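PDB 4R12: putative uncharacterized protein from Dictyostelium purpureum, which is nicastrin, probably an essential subunit of the gamma-secretase complex, which cleaves integral membrane proteins such as Notch receptors within the membrane. Local coordinates for residues L47-D52 with V157-R162; F141-I146 with A225-L230; V217-D222 with F265-A270; Y515-T520 with S535-S540. All blocks are in the same frame, centred on the assembly; numbering follows the deposited sequence.

Contact 1: residues L47-D52 with V157-R162; sequences LYLIDD and VSKHNR
The guanidinium of Arg-162 lies with Leu-49 CD2 over one face. At its edge, in its plane, are Leu-49 O, Asp-51 OD1 and a water. NH2 does most of the work. Arg-162 NH2 bonds to Asp-51 OD1 at 2.9 Å, a nearly straight salt bridge. Arg-162 NH2 also bonds to Leu-49 O at 3.1 Å, reaching that carbonyl from above its plane. The water bridges Arg-162 NE and Leu-49 O. The carboxylate of Asp-51 is not coplanar with the guanidinium: the planes are 71° apart, and NH2 meets OD1 from above the carboxylate. The Arg-162 chain is extended from CG to NE, which sets NE near the bridging water. Lys-159 NZ adds a long salt bridge to Asp-51 OD2, at 3.7 Å, so one carboxylate faces two positive groups.

The amide of Asn-161 is a second flat group. Asn-161 ND2 donates to Leu-47 O at 2.9 Å, in the carbonyl plane and on a lone pair. The same ND2 also bonds to Trp-169 O. Between these polar ends, Leu-49 CB rests 3.1 Å from Ser-158 OG. Separately, Leu-47 CD1 meets Val-157 CG2 at 3.9 Å.

The contact seats the C-terminal part of helix 148-160, with the residues after it, on strand 43-50 in the small lobe. Strands 67-72 and 169-174 flank that strand: Ser-158 touches Val-71, and Val-157 touches Trp-169.

Contact 2: residues F141-I146 with A225-L230; sequences FPIFAI and AFFRDL
Ala-145 CB sits over the centre of the Phe-227 ring, 3.7 Å from the centroid and 8° off the ring normal. This is a CH-pi contact. The Ala-145 N lies over the same ring, 3.5 Å from Phe-227 CE1. Ile-143 comes at the edge: its CG2 is 3.8 Å from Phe-227 CZ, near the ring plane. The other branch of Ile-143 serves a different ring. CG1 is anti to the carbonyl carbon (chi1 -51°), and beyond it Ile-143 CD1 meets the edge of the next ring at Phe-226 CZ, 4.0 Å away. Leu-230 CD1 closes on Ala-145 CB, also at 4.0 Å.

Phe-226 CD1 lies over the opposite face of Phe-227, so the ring is held between it and Ala-145. Farther out, Phe-77 meets both phenylalanine rings, and Val-96 of strand 90-96 touches Phe-227. Ala-145 is fixed by backbone bonding between its strand 143-146 and strand 21-29. An alanine in place of Phe-227 would probably open a gap between Ala-145 and Phe-226, each losing the ring face it packs on.

Strand 143-146 belongs to the small lobe, and the loop carrying 225-230 belongs to the large lobe. The contact therefore joins the two lobes. The side chains that meet are apolar, and the contact is buried. It depends on close fit of ring faces and methyl groups, not on directed polar bonds.

Contact 3: residues V217-D222 with F265-A270; sequences VMLPFD and FAFWNA
Val-217 to Pro-220 pair with Phe-265 to Trp-268 as adjacent parallel strands, 4.7 Å apart at closest approach with an angle of 11°. They belong to the alpha/beta fold of the large lobe, whose family is in the zinc-exopeptidase clan. Backbone bonds run from Ala-266 N to Val-217 O, Leu-219 N to Ala-266 O, Trp-268 N to Leu-219 O and Phe-221 N to Trp-268 O. The last carries the ladder one residue past strand 214-220.

Val-217, Leu-219, Phe-265 and Phe-267 share one face, and the last three pack on helix 234-252. Leu-219 CD1 meets Phe-267 CD2 at 3.7 Å. With CG between the backbone N and the carbonyl carbon (chi1 74°), the Phe-221 ring starts toward strand 262-268, and Phe-221 CD2 comes to 3.6 Å from Phe-267 CB. The ring edge also meets Phe-267 O, 3.3 Å from Phe-221 CE2. Helix 500-512 packs on this ring as well.

Beyond the strands, Asp-222 OD2 lies 3.2 Å from Ala-270 CA. Its carboxylate takes the backbone N-H of Glu-271 on OD1 and that of Arg-272 on OD2, so it grips the turn after strand 262-268. Asn-269 ND2 is held by Gln-198 O.

On the other face, Ala-266 CB lies over one face of the Trp-268 indole. At the indole edge, Trp-268 NE1 points almost straight at Met-218 SD, a weak hydrogen bond of 3.3 Å and a Met-aromatic contact.

Contact 4: residues Y515-T520 with S535-S540; sequences YNSTLT and SGQCVS
Strands 516-522 and 536-540 form an antiparallel pair at the surface, in a small three-stranded sheet where 536-540 is the middle strand. Thr-518 and Cys-538 are a hydrogen-bonded pair, with Thr-518 N to Cys-538 O at 2.9 Å and Cys-538 N to Thr-518 O at 2.8 Å. At one end, Thr-520 N bonds to Gly-536 O. At the other, Tyr-515 and Asn-516 both face Ser-540, a classic beta bulge. Tyr-515 N donates to Ser-540 O, and Ser-540 N donates to Asn-516 O. Ser-540 CB then sits over one face of the Tyr-515 ring, 4.0 Å from its centroid, as a CH-pi contact.

Gln-537 lies diagonally across the pair. Its chain bends at chi2 (-80°), placing CD back over the neighbouring strand. Gln-537 NE2 donates to Ser-517 OG at 2.9 Å, and the bond is nearly straight and in the amide plane. Gln-537 OE1 rests 3.5 Å from Leu-519 CB. An alanine at Gln-537 would probably leave Ser-517 OG without this donor and Leu-519 without the amide beside it.

On the Thr-518 and Cys-538 face, Cys-538 SG lies 3.3 Å from Thr-520 OG1, whose own hydrogen bond is to Cys-522 N. Cys-538 is disulfide-bonded to Cys-528, which with Asp-525 and Ser-531 lines the calcium site. The Cys-538 side chain is about 7 Å from the calcium ion. The ladder and the Gln-537 side-chain bond join the strands, and the disulfide ties the middle strand to the calcium-site loop. This small antiparallel sheet thus relies on covalent and directed polar bonds rather than on a large apolar core.

In the fold
Contacts 1 and 2 lie about 20 Å apart between centres. They are linked through strand 143-146, which is followed in the chain by helix 148-160. Contact 2 reaches from the small lobe to the large lobe. Its segment 225-230 follows closely after segment 217-222 of contact 3, whose centre is about 25 Å away. Along the chain, contact 2 therefore alternates with both contact 1 and contact 3, and contact 2 alone of the four joins the lobes. Contact 4 comes last in sequence, about 26 Å from contact 3 and about 57 Å from contact 1, centre to centre. It has its own small sheet. Contacts 1 and 4 mark opposite sides of the chain's centre.

Contact 1: residues L47-D52 with V157-R162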
# COMPACT_ATOMS: atom_id res chain seq x y z
N LEU A 47 -15.06 27.69 12.93
CA LEU A 47 -13.67 27.38 12.63
C LEU A 47 -12.74 28.07 13.62
O LEU A 47 -12.83 29.27 13.85
CB LEU A 47 -13.31 27.80 11.20
CG LEU A 47 -14.02 27.07 10.06
CD1 LEU A 47 -13.58 27.63 8.73
CD2 LEU A 47 -13.76 25.58 10.13
N TYR A 48 -11.86 27.29 14.24
CA TYR A 48 -10.85 27.83 15.15
C TYR A 48 -9.47 27.31 14.74
O TYR A 48 -9.25 26.11 14.73
CB TYR A 48 -11.15 27.46 16.60
CG TYR A 48 -10.09 27.94 17.58
CD1 TYR A 48 -8.94 27.20 17.82
CD2 TYR A 48 -10.24 29.15 18.25
CE1 TYR A 48 -7.98 27.63 18.71
CE2 TYR A 48 -9.28 29.60 19.14
CZ TYR A 48 -8.15 28.83 19.37
OH TYR A 48 -7.19 29.27 20.25
N LEU A 49 -8.55 28.23 14.44
CA LEU A 49 -7.23 27.87 13.91
C LEU A 49 -6.16 27.73 14.98
O LEU A 49 -5.91 28.64 15.76
CB LEU A 49 -6.78 28.90 12.88
CG LEU A 49 -5.35 28.76 12.37
CD1 LEU A 49 -5.19 27.49 11.53
CD2 LEU A 49 -4.96 29.99 11.57
N ILE A 50 -5.52 26.56 15.01
CA ILE A 50 -4.31 26.38 15.80
C ILE A 50 -3.12 26.29 14.86
O ILE A 50 -3.00 25.34 14.10
CB ILE A 50 -4.38 25.12 16.67
CG1 ILE A 50 -5.49 25.25 17.72
CG2 ILE A 50 -3.05 24.86 17.35
CD1 ILE A 50 -5.54 24.09 18.68
N ASP A 51 -2.25 27.31 14.89
CA ASP A 51 -1.08 27.36 14.01
C ASP A 51 0.18 27.81 14.76
O ASP A 51 1.24 27.97 14.16
CB ASP A 51 -1.36 28.30 12.82
CG ASP A 51 -1.52 29.76 13.23
OD1 ASP A 51 -1.63 30.05 14.44
OD2 ASP A 51 -1.55 30.63 12.33
N ASP A 52 0.04 28.01 16.06
CA ASP A 52 1.18 28.32 16.92
C ASP A 52 0.84 27.99 18.38
O ASP A 52 -0.31 27.69 18.70
CB ASP A 52 1.60 29.79 16.79
CG ASP A 52 0.44 30.77 16.93
OD1 ASP A 52 -0.47 30.52 17.74
OD2 ASP A 52 0.45 31.80 16.23
N VAL A 157 -9.63 32.02 6.23
CA VAL A 157 -10.86 32.31 6.94
C VAL A 157 -10.88 31.91 8.40
O VAL A 157 -11.43 32.58 9.22
CB VAL A 157 -12.06 31.69 6.25
CG1 VAL A 157 -12.16 32.21 4.84
CG2 VAL A 157 -11.94 30.20 6.27
N SER A 158 -10.23 30.78 8.70
CA SER A 158 -10.14 30.30 10.07
C SER A 158 -9.32 31.25 10.93
O SER A 158 -9.51 31.32 12.15
CB SER A 158 -9.52 28.90 10.10
OG SER A 158 -8.10 28.97 10.13
N LYS A 159 -8.42 32.00 10.29
CA LYS A 159 -7.60 32.94 10.99
C LYS A 159 -8.37 34.23 11.17
O LYS A 159 -8.20 34.90 12.14
CB LYS A 159 -6.32 33.18 10.20
CG LYS A 159 -5.25 33.91 10.96
CD LYS A 159 -3.88 33.76 10.32
CE LYS A 159 -2.83 34.43 11.18
NZ LYS A 159 -1.43 34.03 10.86
N HIS A 160 -9.21 34.54 10.21
CA HIS A 160 -10.00 35.77 10.20
C HIS A 160 -11.02 35.78 11.35
O HIS A 160 -11.44 36.85 11.80
CB HIS A 160 -10.71 35.93 8.85
CG HIS A 160 -11.60 37.13 8.76
ND1 HIS A 160 -11.23 38.37 9.24
CD2 HIS A 160 -12.84 37.28 8.24
CE1 HIS A 160 -12.21 39.24 9.02
NE2 HIS A 160 -13.20 38.60 8.42
N ASN A 161 -11.39 34.60 11.81
CA ASN A 161 -12.30 34.45 12.95
C ASN A 161 -11.73 34.98 14.26
O ASN A 161 -12.44 35.09 15.26
CB ASN A 161 -12.69 32.99 13.13
CG ASN A 161 -13.79 32.55 12.19
OD1 ASN A 161 -14.25 33.32 11.34
ND2 ASN A 161 -14.23 31.30 12.34
N ARG A 162 -10.45 35.27 14.27
CA ARG A 162 -9.81 35.61 15.50
C ARG A 162 -10.19 36.99 15.96
O ARG A 162 -9.93 37.34 17.11
CB ARG A 162 -8.32 35.55 15.36
CG ARG A 162 -7.76 34.16 15.47
CD ARG A 162 -6.34 34.11 15.00
NE ARG A 162 -5.82 32.77 15.12
CZ ARG A 162 -4.58 32.41 14.86
NH1 ARG A 162 -3.69 33.30 14.47
NH2 ARG A 162 -4.23 31.17 15.00
O HOH W 1 -9.23 31.07 14.64
O HOH W 2 -7.43 31.10 16.21

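Contact 2: residues F141-I146 with A225-L230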
# COMPACT_ATOMS: atom_id res chain seq x y z
N PHE A 141 -15.46 12.08 16.53
CA PHE A 141 -15.75 13.24 15.70
C PHE A 141 -14.99 13.08 14.40
O PHE A 141 -14.00 12.35 14.36
CB PHE A 141 -15.35 14.55 16.41
CG PHE A 141 -13.93 14.57 16.91
CD1 PHE A 141 -12.86 14.83 16.05
CD2 PHE A 141 -13.65 14.35 18.25
CE1 PHE A 141 -11.56 14.85 16.53
CE2 PHE A 141 -12.35 14.38 18.73
CZ PHE A 141 -11.31 14.63 17.87
N PRO A 142 -15.45 13.73 13.32
CA PRO A 142 -14.77 13.53 12.04
C PRO A 142 -13.48 14.33 11.92
O PRO A 142 -13.34 15.42 12.51
CB PRO A 142 -15.80 14.00 11.02
CG PRO A 142 -16.58 15.06 11.76
CD PRO A 142 -16.63 14.61 13.18
N ILE A 143 -12.52 13.78 11.18
CA ILE A 143 -11.30 14.48 10.86
C ILE A 143 -11.09 14.41 9.34
O ILE A 143 -11.13 13.32 8.75
CB ILE A 143 -10.06 13.88 11.60
CG1 ILE A 143 -10.35 13.76 13.10
CG2 ILE A 143 -8.83 14.75 11.38
CD1 ILE A 143 -9.15 13.26 13.93
N PHE A 144 -10.94 15.57 8.72
CA PHE A 144 -10.61 15.65 7.29
C PHE A 144 -9.28 16.35 7.06
O PHE A 144 -8.99 17.37 7.70
CB PHE A 144 -11.67 16.45 6.50
CG PHE A 144 -12.99 15.75 6.30
CD1 PHE A 144 -13.67 15.18 7.35
CD2 PHE A 144 -13.59 15.75 5.06
CE1 PHE A 144 -14.91 14.58 7.17
CE2 PHE A 144 -14.83 15.15 4.86
CZ PHE A 144 -15.49 14.57 5.92
N ALA A 145 -8.50 15.84 6.11
CA ALA A 145 -7.47 16.65 5.49
C ALA A 145 -8.05 17.27 4.22
O ALA A 145 -9.06 16.80 3.68
CB ALA A 145 -6.23 15.81 5.17
N ILE A 146 -7.41 18.34 3.74
CA ILE A 146 -7.85 19.02 2.53
C ILE A 146 -6.62 19.34 1.69
O ILE A 146 -5.51 19.42 2.23
CB ILE A 146 -8.63 20.32 2.84
CG1 ILE A 146 -7.96 21.09 3.99
CG2 ILE A 146 -10.09 20.00 3.18
CD1 ILE A 146 -8.57 22.44 4.24
N ALA A 225 -1.87 5.14 5.90
CA ALA A 225 -1.85 6.54 6.29
C ALA A 225 -2.99 6.80 7.27
O ALA A 225 -3.91 5.98 7.40
CB ALA A 225 -1.96 7.45 5.09
N PHE A 226 -2.92 7.93 7.96
CA PHE A 226 -4.03 8.38 8.80
C PHE A 226 -5.19 8.70 7.85
O PHE A 226 -6.31 8.28 8.08
CB PHE A 226 -3.64 9.60 9.63
CG PHE A 226 -4.62 9.94 10.73
CD1 PHE A 226 -5.77 10.66 10.45
CD2 PHE A 226 -4.38 9.53 12.03
CE1 PHE A 226 -6.68 10.97 11.45
CE2 PHE A 226 -5.28 9.84 13.06
CZ PHE A 226 -6.43 10.56 12.76
N PHE A 227 -4.87 9.45 6.80
CA PHE A 227 -5.83 9.79 5.74
C PHE A 227 -5.55 8.92 4.54
O PHE A 227 -4.65 9.21 3.75
CB PHE A 227 -5.73 11.28 5.36
CG PHE A 227 -5.94 12.21 6.52
CD1 PHE A 227 -7.21 12.38 7.06
CD2 PHE A 227 -4.88 12.89 7.09
CE1 PHE A 227 -7.41 13.21 8.15
CE2 PHE A 227 -5.08 13.73 8.17
CZ PHE A 227 -6.35 13.89 8.70
N ARG A 228 -6.30 7.83 4.39
CA ARG A 228 -5.91 6.79 3.45
C ARG A 228 -6.05 7.18 1.96
O ARG A 228 -5.44 6.53 1.10
CB ARG A 228 -6.67 5.50 3.77
CG ARG A 228 -6.10 4.80 5.04
CD ARG A 228 -6.98 3.68 5.59
NE ARG A 228 -8.09 4.19 6.41
CZ ARG A 228 -7.98 4.57 7.68
NH1 ARG A 228 -6.81 4.51 8.30
NH2 ARG A 228 -9.06 5.01 8.34
N ASP A 229 -6.80 8.23 1.66
CA ASP A 229 -6.83 8.74 0.29
C ASP A 229 -5.52 9.43 -0.07
O ASP A 229 -5.29 9.76 -1.23
CB ASP A 229 -7.99 9.71 0.07
CG ASP A 229 -9.34 9.04 0.18
OD1 ASP A 229 -9.52 7.97 -0.45
OD2 ASP A 229 -10.20 9.56 0.93
N LEU A 230 -4.66 9.66 0.93
CA LEU A 230 -3.38 10.33 0.72
C LEU A 230 -2.21 9.36 0.89
O LEU A 230 -1.08 9.79 1.08
CB LEU A 230 -3.19 11.50 1.69
CG LEU A 230 -4.23 12.62 1.58
CD1 LEU A 230 -3.97 13.72 2.62
CD2 LEU A 230 -4.18 13.20 0.15

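Contact 3: residues V217-D222 with F265-A270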
# COMPACT_ATOMS: atom_id res chain seq x y z
N VAL A 217 10.56 -12.86 -7.03
CA VAL A 217 10.94 -11.48 -6.74
C VAL A 217 9.66 -10.72 -6.40
O VAL A 217 8.75 -10.65 -7.21
CB VAL A 217 11.65 -10.83 -7.94
CG1 VAL A 217 12.02 -9.39 -7.62
CG2 VAL A 217 12.88 -11.65 -8.34
N MET A 218 9.58 -10.16 -5.21
CA MET A 218 8.29 -9.70 -4.70
C MET A 218 8.40 -8.46 -3.85
O MET A 218 9.51 -8.08 -3.43
CB MET A 218 7.64 -10.80 -3.87
CG MET A 218 8.34 -11.02 -2.54
SD MET A 218 7.84 -12.62 -1.85
CE MET A 218 8.33 -12.39 -0.14
N LEU A 219 7.25 -7.85 -3.58
CA LEU A 219 7.16 -6.68 -2.72
C LEU A 219 5.72 -6.50 -2.28
O LEU A 219 4.79 -7.00 -2.93
CB LEU A 219 7.67 -5.42 -3.43
CG LEU A 219 7.07 -4.98 -4.77
CD1 LEU A 219 5.70 -4.29 -4.61
CD2 LEU A 219 8.06 -4.05 -5.50
N PRO A 220 5.53 -5.79 -1.16
CA PRO A 220 4.19 -5.36 -0.75
C PRO A 220 3.86 -4.02 -1.40
O PRO A 220 4.59 -3.07 -1.18
CB PRO A 220 4.33 -5.23 0.77
CG PRO A 220 5.77 -4.81 0.97
CD PRO A 220 6.56 -5.46 -0.15
N PHE A 221 2.81 -3.94 -2.22
CA PHE A 221 2.56 -2.64 -2.87
C PHE A 221 1.52 -1.78 -2.15
O PHE A 221 1.41 -0.58 -2.44
CB PHE A 221 2.18 -2.82 -4.36
CG PHE A 221 0.78 -3.33 -4.61
CD1 PHE A 221 -0.29 -2.44 -4.81
CD2 PHE A 221 0.54 -4.69 -4.75
CE1 PHE A 221 -1.56 -2.91 -5.09
CE2 PHE A 221 -0.73 -5.17 -5.03
CZ PHE A 221 -1.78 -4.28 -5.21
N ASP A 222 0.78 -2.34 -1.20
CA ASP A 222 -0.21 -1.52 -0.50
C ASP A 222 0.47 -0.64 0.56
O ASP A 222 1.59 -0.91 1.00
CB ASP A 222 -1.31 -2.38 0.13
CG ASP A 222 -0.79 -3.30 1.23
OD1 ASP A 222 0.19 -4.03 0.98
OD2 ASP A 222 -1.36 -3.28 2.34
N PHE A 265 7.38 -12.62 -10.70
CA PHE A 265 7.31 -11.34 -10.01
C PHE A 265 5.99 -11.28 -9.27
O PHE A 265 4.94 -11.57 -9.86
CB PHE A 265 7.43 -10.17 -11.00
CG PHE A 265 8.64 -10.26 -11.90
CD1 PHE A 265 9.87 -9.77 -11.47
CD2 PHE A 265 8.55 -10.83 -13.15
CE1 PHE A 265 10.99 -9.85 -12.29
CE2 PHE A 265 9.66 -10.92 -13.98
CZ PHE A 265 10.88 -10.42 -13.54
N ALA A 266 6.01 -10.91 -8.00
CA ALA A 266 4.74 -10.83 -7.26
C ALA A 266 4.56 -9.49 -6.56
O ALA A 266 5.47 -9.01 -5.86
CB ALA A 266 4.62 -12.00 -6.24
N PHE A 267 3.38 -8.89 -6.75
CA PHE A 267 3.01 -7.65 -6.09
C PHE A 267 1.89 -7.94 -5.10
O PHE A 267 0.74 -8.09 -5.51
CB PHE A 267 2.54 -6.60 -7.12
CG PHE A 267 3.62 -6.15 -8.09
CD1 PHE A 267 4.06 -6.98 -9.11
CD2 PHE A 267 4.18 -4.89 -7.97
CE1 PHE A 267 5.06 -6.56 -9.99
CE2 PHE A 267 5.18 -4.46 -8.85
CZ PHE A 267 5.61 -5.28 -9.86
N TRP A 268 2.23 -8.06 -3.81
CA TRP A 268 1.27 -8.51 -2.79
C TRP A 268 0.41 -7.35 -2.31
O TRP A 268 0.94 -6.27 -2.02
CB TRP A 268 1.96 -9.15 -1.57
CG TRP A 268 2.86 -10.30 -1.85
CD1 TRP A 268 4.18 -10.41 -1.50
CD2 TRP A 268 2.52 -11.51 -2.54
NE1 TRP A 268 4.68 -11.61 -1.93
CE2 TRP A 268 3.69 -12.31 -2.58
CE3 TRP A 268 1.35 -12.00 -3.13
CZ2 TRP A 268 3.71 -13.57 -3.17
CZ3 TRP A 268 1.38 -13.25 -3.72
CH2 TRP A 268 2.55 -14.02 -3.74
N ASN A 269 -0.90 -7.57 -2.23
CA ASN A 269 -1.80 -6.53 -1.74
C ASN A 269 -2.22 -6.82 -0.30
O ASN A 269 -2.15 -7.95 0.15
CB ASN A 269 -3.03 -6.44 -2.64
CG ASN A 269 -3.70 -5.07 -2.60
OD1 ASN A 269 -3.42 -4.26 -1.70
ND2 ASN A 269 -4.60 -4.82 -3.56
N ALA A 270 -2.63 -5.77 0.41
CA ALA A 270 -3.13 -5.83 1.78
C ALA A 270 -2.13 -6.44 2.78
O ALA A 270 -2.50 -6.94 3.84
CB ALA A 270 -4.47 -6.59 1.81

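Contact 4: residues Y515-T520 with S535-S540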
# COMPACT_ATOMS: atom_id res chain seq x y z
N TYR A 515 3.38 -11.85 -24.25
CA TYR A 515 4.12 -12.62 -25.26
C TYR A 515 3.41 -12.64 -26.62
O TYR A 515 4.00 -13.05 -27.61
CB TYR A 515 4.38 -14.06 -24.77
CG TYR A 515 3.16 -14.82 -24.30
CD1 TYR A 515 2.39 -15.56 -25.19
CD2 TYR A 515 2.79 -14.83 -22.96
CE1 TYR A 515 1.28 -16.27 -24.77
CE2 TYR A 515 1.69 -15.54 -22.52
CZ TYR A 515 0.94 -16.25 -23.44
OH TYR A 515 -0.16 -16.95 -23.02
N ASN A 516 2.16 -12.18 -26.67
CA ASN A 516 1.45 -12.13 -27.95
C ASN A 516 0.37 -11.04 -27.93
O ASN A 516 -0.15 -10.68 -26.87
CB ASN A 516 0.83 -13.49 -28.28
CG ASN A 516 0.38 -13.61 -29.75
OD1 ASN A 516 0.97 -13.00 -30.65
ND2 ASN A 516 -0.66 -14.40 -29.99
N SER A 517 0.07 -10.52 -29.11
CA SER A 517 -0.95 -9.50 -29.28
C SER A 517 -1.49 -9.57 -30.70
O SER A 517 -0.72 -9.54 -31.65
CB SER A 517 -0.39 -8.11 -29.00
OG SER A 517 -1.40 -7.13 -29.16
N THR A 518 -2.81 -9.65 -30.82
CA THR A 518 -3.44 -9.87 -32.12
C THR A 518 -4.54 -8.85 -32.35
O THR A 518 -5.34 -8.60 -31.46
CB THR A 518 -4.04 -11.29 -32.21
OG1 THR A 518 -3.00 -12.25 -31.99
CG2 THR A 518 -4.67 -11.52 -33.58
N LEU A 519 -4.55 -8.26 -33.54
CA LEU A 519 -5.59 -7.30 -33.91
C LEU A 519 -6.93 -8.01 -34.12
O LEU A 519 -7.05 -8.82 -35.03
CB LEU A 519 -5.20 -6.54 -35.18
CG LEU A 519 -6.26 -5.64 -35.82
CD1 LEU A 519 -6.72 -4.56 -34.85
CD2 LEU A 519 -5.69 -5.01 -37.09
N THR A 520 -7.92 -7.70 -33.28
CA THR A 520 -9.22 -8.39 -33.34
C THR A 520 -10.40 -7.43 -33.33
O THR A 520 -11.54 -7.83 -33.55
CB THR A 520 -9.38 -9.35 -32.14
OG1 THR A 520 -9.48 -8.57 -30.94
CG2 THR A 520 -8.19 -10.28 -32.02
N SER A 535 -7.41 -1.85 -26.43
CA SER A 535 -7.57 -0.97 -27.60
C SER A 535 -7.66 -1.74 -28.92
O SER A 535 -6.95 -1.43 -29.87
CB SER A 535 -6.41 0.03 -27.68
OG SER A 535 -6.33 0.82 -26.51
N GLY A 536 -8.50 -2.78 -28.96
CA GLY A 536 -8.68 -3.57 -30.16
C GLY A 536 -7.70 -4.71 -30.37
O GLY A 536 -7.81 -5.45 -31.37
N GLN A 537 -6.74 -4.86 -29.47
CA GLN A 537 -5.83 -6.00 -29.49
C GLN A 537 -6.21 -7.00 -28.42
O GLN A 537 -6.49 -6.61 -27.28
CB GLN A 537 -4.38 -5.56 -29.28
CG GLN A 537 -3.88 -4.49 -30.24
CD GLN A 537 -3.49 -5.06 -31.59
OE1 GLN A 537 -3.95 -4.59 -32.61
NE2 GLN A 537 -2.64 -6.09 -31.58
N CYS A 538 -6.22 -8.29 -28.77
CA CYS A 538 -6.24 -9.35 -27.75
C CYS A 538 -4.80 -9.65 -27.35
O CYS A 538 -3.98 -10.05 -28.18
CB CYS A 538 -6.94 -10.61 -28.27
SG CYS A 538 -8.73 -10.40 -28.34
N VAL A 539 -4.49 -9.40 -26.08
CA VAL A 539 -3.11 -9.48 -25.60
C VAL A 539 -2.96 -10.66 -24.65
O VAL A 539 -3.78 -10.86 -23.75
CB VAL A 539 -2.68 -8.17 -24.89
CG1 VAL A 539 -1.24 -8.25 -24.42
CG2 VAL A 539 -2.88 -6.98 -25.83
N SER A 540 -1.92 -11.45 -24.87
CA SER A 540 -1.69 -12.64 -24.06
C SER A 540 -0.51 -12.41 -23.12
O SER A 540 0.55 -11.99 -23.56
CB SER A 540 -1.45 -13.85 -24.95
OG SER A 540 -2.59 -14.11 -25.75